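Local coordinates for uncharacterized protein (Bacteroides ovatus, PDB 4FXT), which is of unknown function but belongs to the DUF3823 family, pairing a transthyretin-like N-terminal domain with a C-terminal domain of the E-set clan, at residues G41-Y46 with V55-G60. Sequence-based numbering, arbitrary orientation.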
ATOM      1  N   GLY A  41     -16.722  -2.574 -22.696  1.00106.51           N
ATOM      2  CA  GLY A  41     -15.448  -2.683 -21.970  1.00102.06           C
ATOM      3  C   GLY A  41     -15.478  -2.423 -20.468  1.00100.55           C
ATOM      4  O   GLY A  41     -16.554  -2.330 -19.866  1.00100.61           O
ATOM      5  N   SER A  42     -14.277  -2.331 -19.838  1.00 92.32           N
ATOM      6  CA  SER A  42     -14.082  -2.060 -18.401  1.00 86.93           C
ATOM      7  C   SER A  42     -13.519  -0.644 -18.146  1.00 84.88           C
ATOM      8  O   SER A  42     -12.836  -0.080 -19.004  1.00 83.28           O
ATOM      9  CB  SER A  42     -13.136  -3.083 -17.778  1.00 87.79           C
ATOM     10  OG  SER A  42     -11.782  -2.891 -18.148  1.00 97.60           O
ATOM     11  N   ILE A  43     -13.763  -0.110 -16.939  1.00 78.50           N
ATOM     12  CA  ILE A  43     -13.273   1.196 -16.490  1.00 75.89           C
ATOM     13  C   ILE A  43     -12.150   0.981 -15.472  1.00 74.76           C
ATOM     14  O   ILE A  43     -12.389   0.343 -14.446  1.00 73.83           O
ATOM     15  CB  ILE A  43     -14.411   2.073 -15.895  1.00 79.37           C
ATOM     16  CG1 ILE A  43     -15.550   2.254 -16.891  1.00 83.75           C
ATOM     17  CG2 ILE A  43     -13.870   3.415 -15.381  1.00 77.81           C
ATOM     18  CD1 ILE A  43     -16.785   2.978 -16.363  1.00 94.89           C
ATOM     19  N   PRO A  44     -10.935   1.518 -15.696  1.00 67.66           N
ATOM     20  CA  PRO A  44      -9.872   1.345 -14.673  1.00 63.02           C
ATOM     21  C   PRO A  44     -10.090   2.270 -13.463  1.00 61.44           C
ATOM     22  O   PRO A  44     -10.672   3.341 -13.602  1.00 63.67           O
ATOM     23  CB  PRO A  44      -8.589   1.703 -15.424  1.00 64.72           C
ATOM     24  CG  PRO A  44      -9.053   2.676 -16.513  1.00 72.21           C
ATOM     25  CD  PRO A  44     -10.481   2.332 -16.850  1.00 69.91           C
ATOM     26  N   VAL A  45      -9.619   1.855 -12.287  1.00 52.17           N
ATOM     27  CA  VAL A  45      -9.773   2.565 -11.014  1.00 50.11           C
ATOM     28  C   VAL A  45      -8.402   2.525 -10.308  1.00 54.35           C
ATOM     29  O   VAL A  45      -8.079   1.614  -9.525  1.00 54.40           O
ATOM     30  CB  VAL A  45     -10.930   2.014 -10.129  1.00 53.43           C
ATOM     31  CG1 VAL A  45     -11.026   2.781  -8.818  1.00 51.79           C
ATOM     32  CG2 VAL A  45     -12.274   2.059 -10.860  1.00 55.94           C
ATOM     33  N   TYR A  46      -7.611   3.554 -10.602  1.00 48.27           N
ATOM     34  CA  TYR A  46      -6.240   3.692 -10.187  1.00 44.81           C
ATOM     35  C   TYR A  46      -6.148   4.095  -8.698  1.00 50.26           C
ATOM     36  O   TYR A  46      -6.690   5.116  -8.242  1.00 50.50           O
ATOM     37  CB  TYR A  46      -5.545   4.711 -11.083  1.00 46.25           C
ATOM     38  CG  TYR A  46      -5.643   4.366 -12.559  1.00 49.76           C
ATOM     39  CD1 TYR A  46      -4.881   3.332 -13.108  1.00 51.03           C
ATOM     40  CD2 TYR A  46      -6.454   5.111 -13.422  1.00 52.34           C
ATOM     41  CE1 TYR A  46      -4.920   3.047 -14.476  1.00 54.29           C
ATOM     42  CE2 TYR A  46      -6.517   4.818 -14.791  1.00 54.74           C
ATOM     43  CZ  TYR A  46      -5.739   3.790 -15.312  1.00 62.45           C
ATOM     44  OH  TYR A  46      -5.783   3.454 -16.643  1.00 65.84           O
ATOM     45  N   VAL A  55     -12.742   8.043  -8.954  1.00 68.46           N
ATOM     46  CA  VAL A  55     -13.035   7.802 -10.369  1.00 69.30           C
ATOM     47  C   VAL A  55     -14.343   8.502 -10.677  1.00 77.14           C
ATOM     48  O   VAL A  55     -15.284   8.381  -9.892  1.00 77.73           O
ATOM     49  CB  VAL A  55     -13.054   6.267 -10.712  1.00 72.10           C
ATOM     50  CG1 VAL A  55     -14.020   5.462  -9.822  1.00 72.60           C
ATOM     51  CG2 VAL A  55     -13.298   6.005 -12.199  1.00 73.63           C
ATOM     52  N   SER A  56     -14.387   9.308 -11.761  1.00 76.58           N
ATOM     53  CA  SER A  56     -15.648   9.960 -12.130  1.00 79.90           C
ATOM     54  C   SER A  56     -16.399   9.012 -13.061  1.00 86.83           C
ATOM     55  O   SER A  56     -15.810   8.389 -13.961  1.00 86.26           O
ATOM     56  CB  SER A  56     -15.459  11.345 -12.743  1.00 84.89           C
ATOM     57  OG  SER A  56     -14.839  11.280 -14.014  1.00 97.07           O
ATOM     58  N   LEU A  57     -17.681   8.825 -12.763  1.00 85.18           N
ATOM     59  CA  LEU A  57     -18.567   7.908 -13.470  1.00 86.39           C
ATOM     60  C   LEU A  57     -19.925   8.488 -13.717  1.00 94.84           C
ATOM     61  O   LEU A  57     -20.360   9.380 -12.982  1.00 94.51           O
ATOM     62  CB  LEU A  57     -18.759   6.639 -12.618  1.00 84.37           C
ATOM     63  CG  LEU A  57     -17.566   5.832 -12.182  1.00 85.21           C
ATOM     64  CD1 LEU A  57     -17.949   4.920 -11.066  1.00 84.32           C
ATOM     65  CD2 LEU A  57     -16.953   5.076 -13.323  1.00 87.73           C
ATOM     66  N   PHE A  58     -20.655   7.916 -14.675  1.00 94.96           N
ATOM     67  CA  PHE A  58     -22.041   8.302 -14.839  1.00 99.00           C
ATOM     68  C   PHE A  58     -22.846   7.505 -13.841  1.00100.87           C
ATOM     69  O   PHE A  58     -22.406   6.418 -13.445  1.00 98.50           O
ATOM     70  CB  PHE A  58     -22.536   8.116 -16.283  1.00105.13           C
ATOM     71  CG  PHE A  58     -21.906   9.061 -17.269  1.00109.02           C
ATOM     72  CD1 PHE A  58     -22.296  10.400 -17.321  1.00115.75           C
ATOM     73  CD2 PHE A  58     -20.954   8.613 -18.174  1.00111.66           C
ATOM     74  CE1 PHE A  58     -21.695  11.291 -18.224  1.00118.31           C
ATOM     75  CE2 PHE A  58     -20.361   9.499 -19.087  1.00116.71           C
ATOM     76  CZ  PHE A  58     -20.739  10.832 -19.107  1.00116.97           C
ATOM     77  N   ASN A  59     -23.996   8.041 -13.396  1.00 98.31           N
ATOM     78  CA  ASN A  59     -24.867   7.337 -12.452  1.00 97.97           C
ATOM     79  C   ASN A  59     -25.340   6.002 -13.048  1.00102.02           C
ATOM     80  O   ASN A  59     -25.510   5.882 -14.258  1.00103.51           O
ATOM     81  CB  ASN A  59     -26.056   8.201 -12.065  1.00 99.87           C
ATOM     82  CG  ASN A  59     -25.653   9.450 -11.350  1.00114.44           C
ATOM     83  OD1 ASN A  59     -25.288   9.417 -10.177  1.00107.59           O
ATOM     84  ND2 ASN A  59     -25.688  10.578 -12.049  1.00105.52           N
ATOM     85  N   GLY A  60     -25.562   5.026 -12.183  1.00 97.42           N
ATOM     86  CA  GLY A  60     -25.975   3.686 -12.570  1.00 97.89           C
ATOM     87  C   GLY A  60     -25.298   2.648 -11.706  1.00 99.39           C
ATOM     88  O   GLY A  60     -24.529   2.985 -10.801  1.00 96.41           O
TER
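Strand 43-46 and the 55-58 part of strand 52-58, which carry I43, V45, V55 and L57, run roughly antiparallel (150° between the directions of these short segments) with their axes 8.3 Å apart at closest approach, and no hydrogen bond joins them. They belong to the two facing sheets of a β-sandwich, consistent with the transthyretin-like fold expected of this N-terminal domain, and they meet at its margin through aliphatic side chains. Strand 43-46 is an outermost strand of its sheet, with I43 bonded through its backbone to L32, whereas V55 and L57 pair with L10 and A8 in the other sheet.

V55 meets both V45 and I43 of strand 43-46, one with each methyl. CG1 takes the staggered position flanked by the backbone N and the carbonyl carbon (chi1 55°) and packs 4.0 Å from V45 CG2, the two side chains crossing at about a right angle. Its other methyl, CG2, stands anti to the backbone N and lies 4.1 Å from I43 CG2 and 4.0 Å from the carbonyl oxygen P44 O. A β-branched residue suits this place, since one short side chain can offer a methyl to each of two neighbours. P44 contributes through its backbone, its CB being directed away from the facing strand.

Isoleucine and leucine supply the longer reach needed farther along, where the chains diverge. In I43 the CG1 branch is anti to the carbonyl carbon and continues extended (chi2 174°), which carries CD1 out to the opposite strand. L57 answers with its CD2 methyl, and both residues also touch Y62 of strand 60-68, while L57 reaches L32 as well. At this junction L57 CD2 rests against both methyls of I43, CG2 at 4.1 Å and CD1 at 3.7 Å.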